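Local structure of glycoside hydrolase YxiA (Bacillus licheniformis, 3LV4) at residues Val146-Thr151 / Tyr163-Gly168; Ile170-Met175 / Lys190-Gly195; Ser198-Ala203 / Leu216-Gly221. The protein probably hydrolyses glycosidic bonds in L-arabinan, as a calcium-binding member of glycoside hydrolase family 43 related to endo-1,5-alpha-L-arabinosidases. All blocks are in the same frame, centred on the assembly; numbering follows the deposited sequence.

Contact 1: Val146-Thr151 / Tyr163-Gly168; sequences VVDPHT and YGSYSG. With ACT (acetate ion), chain H.
V147 and S165 meet carbon to carbon in the five-bladed beta-propeller of family 43, where the lead-in to strand 150-153 crosses the loop leaving strand 159-163. With V147 CG1 anti to the carbonyl carbon (chi1 -60°), CG2 falls between the backbone N and the carbonyl carbon and presses on S165 CB at 3.4 Å, tighter than usual van der Waals contact. From this packed carbon S165 sends OG anti to its own backbone N (chi1 165°), and there it hydrogen-bonds OE1 of E201, the predicted proton donor. D148, predicted to modulate the pKa of that glutamate and to orient it, lies alongside with CB 3.5 Å from G164 O, while its OD2 has a weak hydrogen bond to G202 N. The site illustrates how a tight carbon contact behind a second-shell serine can help to direct its hydroxyl.

The Y163 side chain runs beside V146 and points the same way, with its CE2 4.1 Å from V146 CG1; its hydroxyl bonds to Y188 O. V147 O sits at the edge of this ring, near its plane, and accepts the hydrogen bond from G164 N at 2.8 Å (155° at the hydrogen). At the backbone angles of G164 a CB would collide with the carbonyl O of Y163. One water bridges the two segments, donating to D148 O and to G164 O. An acetate ion, probably from the crystallisation liquor, lies at the edge of the Y166 ring: S167 N donates to its O at 3.0 Å, and S167 OG to its OXT at 3.1 Å.

Contact 2: Ile170-Met175 / Lys190-Gly195; sequences IFILEM and KKLIGG
I170 and I193 begin an antiparallel pairing of strands 170-175 and 190-193, the outer part of a four-stranded propeller blade in which 190-193 is the edge strand. The backbone bonds come first. I170 is gripped twice: its N donates to I193 O at 2.8 Å, and its O accepts from L192 N in an almost straight bond (178° at the hydrogen). I172 and K190 form the next hydrogen-bonded pair, I172 N reaching K190 O at 2.8 Å and K190 N reaching I172 O at 3.0 Å. Between these pairs the register slips by one residue. It is a beta bulge, with L192 the extra residue, and a worked example of how one extra residue redirects a side chain while the ladder continues.

Apolar packing joins I170 with I193 and I172 with L192. I193 CG2 lies 3.7 Å from I170 CB, the two side chains running side by side, whereas L192, turned toward the partner strand by the bulge, brings CD2 to 3.9 Å from I172 CG2. Beyond them, I170 and I193 both rest on I200 of strand 200-208.

The aromatic contact belongs to the non-hydrogen-bonded pair F171 and K191. K191 CB lies over one face of the F171 ring in a CH-pi contact, 4.0 Å from the centroid and 22° off the normal, shifted toward the rim. An alanine in place of F171 would probably leave the aliphatic stem of K191 without its ring face and open a gap beside Y163 and P144. The K191 chain itself bends at chi3 (75°), away from the partner strand, and its tip curls back on its own segment, where NZ donates to G194 O at 2.9 Å.

Contact 3: Ser198-Ala203 / Leu216-Gly221; sequences SRIEGA and LYMSFG
I200 CG1 (chi1 -52°) and F220 CG (-85°) are both anti to the carbonyl carbon of their residue, and the two side chains run side by side from one face of the antiparallel hairpin. I200 CG1 thereby lies over one face of the F220 ring, offset toward the rim, in a CH-pi contact 4.2 Å from its centroid, while CD1 touches F220 CZ at 3.9 Å and the selenium of M218 sits in plane at the ring edge. On the other face stand E201 and S219, a hydrogen-bonded pair: E201 N donates to S219 O at 3.0 Å and S219 N to E201 O at 2.8 Å. E201 OE2 is bonded to Y229 OH, which, with the other oxygen also engaged, probably limits rotation of this carboxylate. S219 OG accepts from H291 N and donates to a water that in turn donates to G202 O. R199 spreads its guanidinium over G221, whose C lies 3.8 Å above the centre of the plane; R199 NH2 also forms a salt bridge with D264. Around this hairpin, I267 of helix 264-267 packs on I200 and F220, strand 230-236 continues the sheet beyond 213-220, and I170 of strand 170-175 meets A203.

The three contacts follow one another along the chain, each closing before the next opens. Contacts 1 and 2, with centres about 8 Å apart, belong to one four-stranded blade: contact 1 lies largely in loops at the ends of its two inner strands, contact 2 joins its outer two, and Y163 N probably bonds to F171 O between them. Contact 3 opens the following blade, about 9 Å from contact 1 and 12 Å from contact 2 between centres. Y166 N probably bonds to I200 O across the seam, and I193 CD1 packs on M218 SE. Adjacent blades thus bring D148 and E201, predicted to work together in catalysis, to one site, where their side chains come within about 4 Å.

Contact 1: Val146-Thr151 / Tyr163-Gly168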
loop_
_atom_site.group_PDB
_atom_site.type_symbol
_atom_site.label_atom_id
_atom_site.label_comp_id
_atom_site.label_asym_id
_atom_site.label_seq_id
_atom_site.Cartn_x
_atom_site.Cartn_y
_atom_site.Cartn_z
ATOM N N VAL A 146 8.570 -13.358 8.797
ATOM C CA VAL A 146 7.931 -13.995 7.641
ATOM C C VAL A 146 6.423 -13.736 7.562
ATOM O O VAL A 146 5.599 -14.650 7.688
ATOM C CB VAL A 146 8.268 -15.510 7.546
ATOM C CG1 VAL A 146 9.774 -15.688 7.416
ATOM C CG2 VAL A 146 7.745 -16.283 8.771
ATOM N N VAL A 147 6.082 -12.472 7.321
ATOM C CA VAL A 147 4.697 -12.042 7.265
ATOM C C VAL A 147 4.498 -11.120 6.053
ATOM O O VAL A 147 5.445 -10.842 5.312
ATOM C CB VAL A 147 4.295 -11.295 8.564
ATOM C CG1 VAL A 147 4.452 -12.211 9.774
ATOM C CG2 VAL A 147 5.139 -10.011 8.746
ATOM N N ASP A 148 3.264 -10.668 5.843
ATOM C CA ASP A 148 2.967 -9.662 4.820
ATOM C C ASP A 148 3.393 -10.025 3.391
ATOM O O ASP A 148 4.030 -9.219 2.721
ATOM C CB ASP A 148 3.604 -8.312 5.190
ATOM C CG ASP A 148 2.988 -7.682 6.419
ATOM O OD1 ASP A 148 2.129 -8.324 7.071
ATOM O OD2 ASP A 148 3.375 -6.529 6.734
ATOM N N PRO A 149 3.010 -11.215 2.902
ATOM C CA PRO A 149 3.361 -11.569 1.524
ATOM C C PRO A 149 2.508 -10.873 0.458
ATOM O O PRO A 149 1.354 -10.503 0.698
ATOM C CB PRO A 149 3.059 -13.068 1.481
ATOM C CG PRO A 149 1.881 -13.199 2.437
ATOM C CD PRO A 149 2.286 -12.307 3.584
ATOM N N HIS A 150 3.106 -10.698 -0.716
ATOM C CA HIS A 150 2.372 -10.432 -1.945
ATOM C C HIS A 150 2.949 -11.327 -3.031
ATOM O O HIS A 150 4.120 -11.199 -3.395
ATOM C CB HIS A 150 2.492 -8.975 -2.380
ATOM C CG HIS A 150 1.866 -8.712 -3.712
ATOM N ND1 HIS A 150 2.333 -7.752 -4.583
ATOM C CD2 HIS A 150 0.822 -9.313 -4.328
ATOM C CE1 HIS A 150 1.585 -7.760 -5.675
ATOM N NE2 HIS A 150 0.665 -8.699 -5.548
ATOM N N THR A 151 2.121 -12.232 -3.536
ATOM C CA THR A 151 2.541 -13.192 -4.546
ATOM C C THR A 151 1.975 -12.759 -5.882
ATOM O O THR A 151 0.764 -12.559 -6.023
ATOM C CB THR A 151 2.039 -14.601 -4.197
ATOM O OG1 THR A 151 2.640 -15.017 -2.958
ATOM C CG2 THR A 151 2.391 -15.591 -5.306
ATOM N N TYR A 163 7.807 -10.076 0.584
ATOM C CA TYR A 163 7.238 -10.203 1.926
ATOM C C TYR A 163 8.161 -9.574 2.965
ATOM O O TYR A 163 9.277 -9.147 2.641
ATOM C CB TYR A 163 7.003 -11.686 2.267
ATOM C CG TYR A 163 8.293 -12.429 2.521
ATOM C CD1 TYR A 163 9.119 -12.807 1.463
ATOM C CD2 TYR A 163 8.702 -12.725 3.815
ATOM C CE1 TYR A 163 10.322 -13.466 1.693
ATOM C CE2 TYR A 163 9.894 -13.377 4.051
ATOM C CZ TYR A 163 10.696 -13.752 2.991
ATOM O OH TYR A 163 11.875 -14.404 3.235
ATOM N N GLY A 164 7.702 -9.533 4.214
ATOM C CA GLY A 164 8.512 -9.046 5.314
ATOM C C GLY A 164 7.835 -7.929 6.094
ATOM O O GLY A 164 6.916 -7.272 5.602
ATOM N N SER A 165 8.289 -7.730 7.327
ATOM C CA SER A 165 7.848 -6.618 8.149
ATOM C C SER A 165 8.910 -6.355 9.193
ATOM O O SER A 165 9.242 -7.250 9.973
ATOM C CB SER A 165 6.563 -6.954 8.894
ATOM O OG SER A 165 6.366 -5.997 9.927
ATOM N N TYR A 166 9.426 -5.128 9.216
ATOM C CA TYR A 166 10.423 -4.726 10.206
ATOM C C TYR A 166 11.567 -5.735 10.173
ATOM O O TYR A 166 11.966 -6.181 9.101
ATOM C CB TYR A 166 9.816 -4.661 11.615
ATOM C CG TYR A 166 8.805 -3.547 11.875
ATOM C CD1 TYR A 166 7.896 -3.135 10.900
ATOM C CD2 TYR A 166 8.735 -2.938 13.129
ATOM C CE1 TYR A 166 6.964 -2.121 11.164
ATOM C CE2 TYR A 166 7.811 -1.936 13.399
ATOM C CZ TYR A 166 6.927 -1.532 12.418
ATOM O OH TYR A 166 6.006 -0.537 12.715
ATOM N N SER A 167 12.079 -6.122 11.342
ATOM C CA SER A 167 13.198 -7.076 11.409
ATOM C C SER A 167 14.264 -6.835 10.328
ATOM O O SER A 167 14.745 -5.707 10.166
ATOM C CB SER A 167 12.675 -8.519 11.360
ATOM O OG SER A 167 11.930 -8.819 12.537
ATOM N N GLY A 168 14.616 -7.879 9.576
ATOM C CA GLY A 168 15.744 -7.804 8.660
ATOM C C GLY A 168 15.448 -7.166 7.319
ATOM O O GLY A 168 16.366 -6.960 6.509
HETATM C C ACT H . 10.473 -6.553 14.788
HETATM O O ACT H . 11.309 -5.784 14.227
HETATM O OXT ACT H . 9.755 -7.282 14.044
HETATM C CH3 ACT H . 10.343 -6.596 16.284
HETATM O O HOH W 1 5.828 -7.041 3.027
#

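Contact 2: Ile170-Met175 / Lys190-Gly195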
loop_
_atom_site.group_PDB
_atom_site.type_symbol
_atom_site.label_atom_id
_atom_site.label_comp_id
_atom_site.label_asym_id
_atom_site.label_seq_id
_atom_site.Cartn_x
_atom_site.Cartn_y
_atom_site.Cartn_z
ATOM N N ILE A 170 12.679 -6.377 3.750
ATOM C CA ILE A 170 11.709 -6.868 2.783
ATOM C C ILE A 170 12.474 -7.706 1.772
ATOM O O ILE A 170 13.488 -7.257 1.236
ATOM C CB ILE A 170 11.025 -5.679 2.050
ATOM C CG1 ILE A 170 10.313 -4.761 3.057
ATOM C CG2 ILE A 170 10.093 -6.172 0.927
ATOM C CD1 ILE A 170 9.227 -5.457 3.910
ATOM N N PHE A 171 11.995 -8.923 1.531
ATOM C CA PHE A 171 12.686 -9.886 0.683
ATOM C C PHE A 171 11.774 -10.376 -0.437
ATOM O O PHE A 171 10.549 -10.285 -0.336
ATOM C CB PHE A 171 13.146 -11.094 1.513
ATOM C CG PHE A 171 14.298 -10.798 2.437
ATOM C CD1 PHE A 171 14.109 -10.034 3.581
ATOM C CD2 PHE A 171 15.569 -11.291 2.164
ATOM C CE1 PHE A 171 15.170 -9.761 4.427
ATOM C CE2 PHE A 171 16.639 -11.021 3.007
ATOM C CZ PHE A 171 16.441 -10.257 4.137
ATOM N N ILE A 172 12.374 -10.907 -1.500
ATOM C CA ILE A 172 11.593 -11.481 -2.591
ATOM C C ILE A 172 12.125 -12.864 -2.975
ATOM O O ILE A 172 13.336 -13.083 -3.025
ATOM C CB ILE A 172 11.508 -10.522 -3.819
ATOM C CG1 ILE A 172 10.433 -10.989 -4.810
ATOM C CG2 ILE A 172 12.878 -10.323 -4.487
ATOM C CD1 ILE A 172 10.179 -9.971 -5.923
ATOM N N LEU A 173 11.198 -13.790 -3.207
ATOM C CA LEU A 173 11.502 -15.177 -3.548
ATOM C C LEU A 173 10.893 -15.522 -4.893
ATOM O O LEU A 173 9.796 -15.059 -5.215
ATOM C CB LEU A 173 10.896 -16.109 -2.490
ATOM C CG LEU A 173 11.682 -16.254 -1.183
ATOM C CD1 LEU A 173 10.822 -16.801 -0.067
ATOM C CD2 LEU A 173 12.899 -17.152 -1.410
ATOM N N GLU A 174 11.590 -16.340 -5.679
ATOM C CA GLU A 174 10.974 -16.873 -6.884
ATOM C C GLU A 174 10.130 -18.078 -6.511
ATOM O O GLU A 174 10.549 -18.906 -5.692
ATOM C CB GLU A 174 12.005 -17.261 -7.941
ATOM C CG GLU A 174 11.344 -17.520 -9.282
ATOM C CD GLU A 174 12.332 -17.626 -10.429
ATOM O OE1 GLU A 174 11.863 -17.755 -11.581
ATOM O OE2 GLU A 174 13.564 -17.585 -10.180
HETATM N N MSE A 175 8.941 -18.172 -7.099
HETATM C CA MSE A 175 7.982 -19.211 -6.713
HETATM C C MSE A 175 7.749 -20.219 -7.837
HETATM O O MSE A 175 7.909 -19.902 -9.019
HETATM C CB MSE A 175 6.640 -18.581 -6.317
HETATM C CG MSE A 175 6.767 -17.432 -5.329
HETATM SE SE MSE A 175 7.523 -17.988 -3.603
HETATM C CE MSE A 175 5.882 -18.617 -2.719
ATOM N N LYS A 190 15.977 -12.665 -1.761
ATOM C CA LYS A 190 16.820 -11.501 -2.014
ATOM C C LYS A 190 16.228 -10.272 -1.337
ATOM O O LYS A 190 15.025 -10.013 -1.455
ATOM C CB LYS A 190 16.927 -11.265 -3.526
ATOM C CG LYS A 190 17.568 -9.948 -3.923
ATOM C CD LYS A 190 17.431 -9.671 -5.427
ATOM C CE LYS A 190 18.388 -8.559 -5.846
ATOM N NZ LYS A 190 18.274 -8.220 -7.302
ATOM N N LYS A 191 17.060 -9.522 -0.617
ATOM C CA LYS A 191 16.573 -8.326 0.063
ATOM C C LYS A 191 16.361 -7.180 -0.932
ATOM O O LYS A 191 17.167 -6.989 -1.842
ATOM C CB LYS A 191 17.530 -7.899 1.188
ATOM C CG LYS A 191 16.978 -6.756 2.042
ATOM C CD LYS A 191 17.760 -6.538 3.333
ATOM C CE LYS A 191 19.095 -5.850 3.083
ATOM N NZ LYS A 191 19.775 -5.440 4.352
ATOM N N LEU A 192 15.264 -6.443 -0.759
ATOM C CA LEU A 192 14.961 -5.261 -1.566
ATOM C C LEU A 192 15.189 -3.952 -0.804
ATOM O O LEU A 192 15.497 -2.915 -1.408
ATOM C CB LEU A 192 13.504 -5.313 -2.049
ATOM C CG LEU A 192 13.130 -6.499 -2.943
ATOM C CD1 LEU A 192 11.684 -6.366 -3.416
ATOM C CD2 LEU A 192 14.098 -6.617 -4.129
ATOM N N ILE A 193 15.023 -4.007 0.517
ATOM C CA ILE A 193 15.147 -2.831 1.379
ATOM C C ILE A 193 15.107 -3.266 2.845
ATOM O O ILE A 193 14.556 -4.315 3.169
ATOM C CB ILE A 193 14.020 -1.801 1.091
ATOM C CG1 ILE A 193 14.174 -0.546 1.955
ATOM C CG2 ILE A 193 12.640 -2.418 1.300
ATOM C CD1 ILE A 193 13.240 0.579 1.551
ATOM N N GLY A 194 15.724 -2.478 3.724
ATOM C CA GLY A 194 15.568 -2.671 5.151
ATOM C C GLY A 194 16.734 -3.329 5.865
ATOM O O GLY A 194 17.809 -3.536 5.297
ATOM N N GLY A 195 16.503 -3.666 7.127
ATOM C CA GLY A 195 17.534 -4.214 7.985
ATOM C C GLY A 195 17.499 -3.483 9.309
ATOM O O GLY A 195 16.992 -2.368 9.387
#

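Contact 3: Ser198-Ala203 / Leu216-Gly221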
loop_
_atom_site.group_PDB
_atom_site.type_symbol
_atom_site.label_atom_id
_atom_site.label_comp_id
_atom_site.label_asym_id
_atom_site.label_seq_id
_atom_site.Cartn_x
_atom_site.Cartn_y
_atom_site.Cartn_z
ATOM N N SER A 198 13.983 -1.769 10.854
ATOM C CA SER A 198 13.399 -0.576 10.244
ATOM C C SER A 198 11.889 -0.725 10.199
ATOM O O SER A 198 11.377 -1.819 9.964
ATOM C CB SER A 198 13.870 -0.435 8.801
ATOM O OG SER A 198 15.277 -0.437 8.715
ATOM N N ARG A 199 11.171 0.376 10.376
ATOM C CA ARG A 199 9.716 0.298 10.363
ATOM C C ARG A 199 9.239 0.362 8.923
ATOM O O ARG A 199 8.786 1.406 8.450
ATOM C CB ARG A 199 9.093 1.387 11.237
ATOM C CG ARG A 199 9.502 1.229 12.711
ATOM C CD ARG A 199 8.432 1.744 13.673
ATOM N NE ARG A 199 8.259 3.190 13.561
ATOM C CZ ARG A 199 7.267 3.863 14.136
ATOM N NH1 ARG A 199 6.354 3.216 14.854
ATOM N NH2 ARG A 199 7.186 5.178 13.991
ATOM N N ILE A 200 9.378 -0.770 8.235
ATOM C CA ILE A 200 8.972 -0.919 6.841
ATOM C C ILE A 200 8.290 -2.273 6.702
ATOM O O ILE A 200 8.851 -3.293 7.102
ATOM C CB ILE A 200 10.183 -0.873 5.885
ATOM C CG1 ILE A 200 11.035 0.376 6.155
ATOM C CG2 ILE A 200 9.709 -0.929 4.428
ATOM C CD1 ILE A 200 12.281 0.503 5.277
ATOM N N GLU A 201 7.079 -2.284 6.150
ATOM C CA GLU A 201 6.317 -3.525 6.007
ATOM C C GLU A 201 5.272 -3.360 4.910
ATOM O O GLU A 201 5.205 -2.305 4.275
ATOM C CB GLU A 201 5.642 -3.901 7.335
ATOM C CG GLU A 201 4.535 -2.939 7.777
ATOM C CD GLU A 201 3.970 -3.279 9.151
ATOM O OE1 GLU A 201 4.472 -4.232 9.795
ATOM O OE2 GLU A 201 3.024 -2.587 9.594
ATOM N N GLY A 202 4.472 -4.399 4.669
ATOM C CA GLY A 202 3.371 -4.282 3.727
ATOM C C GLY A 202 3.783 -4.027 2.287
ATOM O O GLY A 202 3.166 -3.204 1.598
ATOM N N ALA A 203 4.818 -4.731 1.827
ATOM C CA ALA A 203 5.258 -4.636 0.437
ATOM C C ALA A 203 4.167 -5.037 -0.562
ATOM O O ALA A 203 3.372 -5.949 -0.315
ATOM C CB ALA A 203 6.503 -5.493 0.213
ATOM N N LEU A 216 7.289 -0.771 -6.324
ATOM C CA LEU A 216 7.308 -1.360 -4.991
ATOM C C LEU A 216 6.642 -0.404 -4.012
ATOM O O LEU A 216 7.231 0.612 -3.626
ATOM C CB LEU A 216 8.744 -1.639 -4.558
ATOM C CG LEU A 216 8.969 -2.078 -3.109
ATOM C CD1 LEU A 216 8.263 -3.415 -2.830
ATOM C CD2 LEU A 216 10.470 -2.186 -2.847
ATOM N N TYR A 217 5.402 -0.717 -3.642
ATOM C CA TYR A 217 4.709 0.003 -2.588
ATOM C C TYR A 217 5.094 -0.607 -1.254
ATOM O O TYR A 217 5.375 -1.804 -1.167
ATOM C CB TYR A 217 3.190 -0.072 -2.780
ATOM C CG TYR A 217 2.711 0.669 -4.001
ATOM C CD1 TYR A 217 2.636 0.040 -5.238
ATOM C CD2 TYR A 217 2.343 2.006 -3.921
ATOM C CE1 TYR A 217 2.193 0.719 -6.356
ATOM C CE2 TYR A 217 1.904 2.695 -5.031
ATOM C CZ TYR A 217 1.836 2.051 -6.244
ATOM O OH TYR A 217 1.401 2.741 -7.343
HETATM N N MSE A 218 5.120 0.226 -0.219
HETATM C CA MSE A 218 5.447 -0.229 1.118
HETATM C C MSE A 218 4.951 0.784 2.130
HETATM O O MSE A 218 4.658 1.934 1.785
HETATM C CB MSE A 218 6.955 -0.436 1.259
HETATM C CG MSE A 218 7.764 0.713 0.759
HETATM SE SE MSE A 218 9.604 0.183 0.335
HETATM C CE MSE A 218 9.995 1.655 -0.904
ATOM N N SER A 219 4.826 0.351 3.375
ATOM C CA SER A 219 4.386 1.243 4.438
ATOM C C SER A 219 5.541 1.501 5.384
ATOM O O SER A 219 6.203 0.564 5.837
ATOM C CB SER A 219 3.182 0.650 5.185
ATOM O OG SER A 219 2.060 0.600 4.317
ATOM N N PHE A 220 5.801 2.780 5.640
ATOM C CA PHE A 220 6.834 3.193 6.589
ATOM C C PHE A 220 6.156 3.573 7.910
ATOM O O PHE A 220 5.020 4.065 7.921
ATOM C CB PHE A 220 7.593 4.415 6.062
ATOM C CG PHE A 220 8.734 4.100 5.120
ATOM C CD1 PHE A 220 8.636 3.090 4.175
ATOM C CD2 PHE A 220 9.895 4.871 5.153
ATOM C CE1 PHE A 220 9.687 2.835 3.293
ATOM C CE2 PHE A 220 10.947 4.622 4.279
ATOM C CZ PHE A 220 10.844 3.596 3.349
ATOM N N GLY A 221 6.851 3.377 9.024
ATOM C CA GLY A 221 6.284 3.746 10.316
ATOM C C GLY A 221 5.404 2.677 10.949
ATOM O O GLY A 221 5.460 1.501 10.575
HETATM O O HOH W 2 1.986 -0.819 1.919
#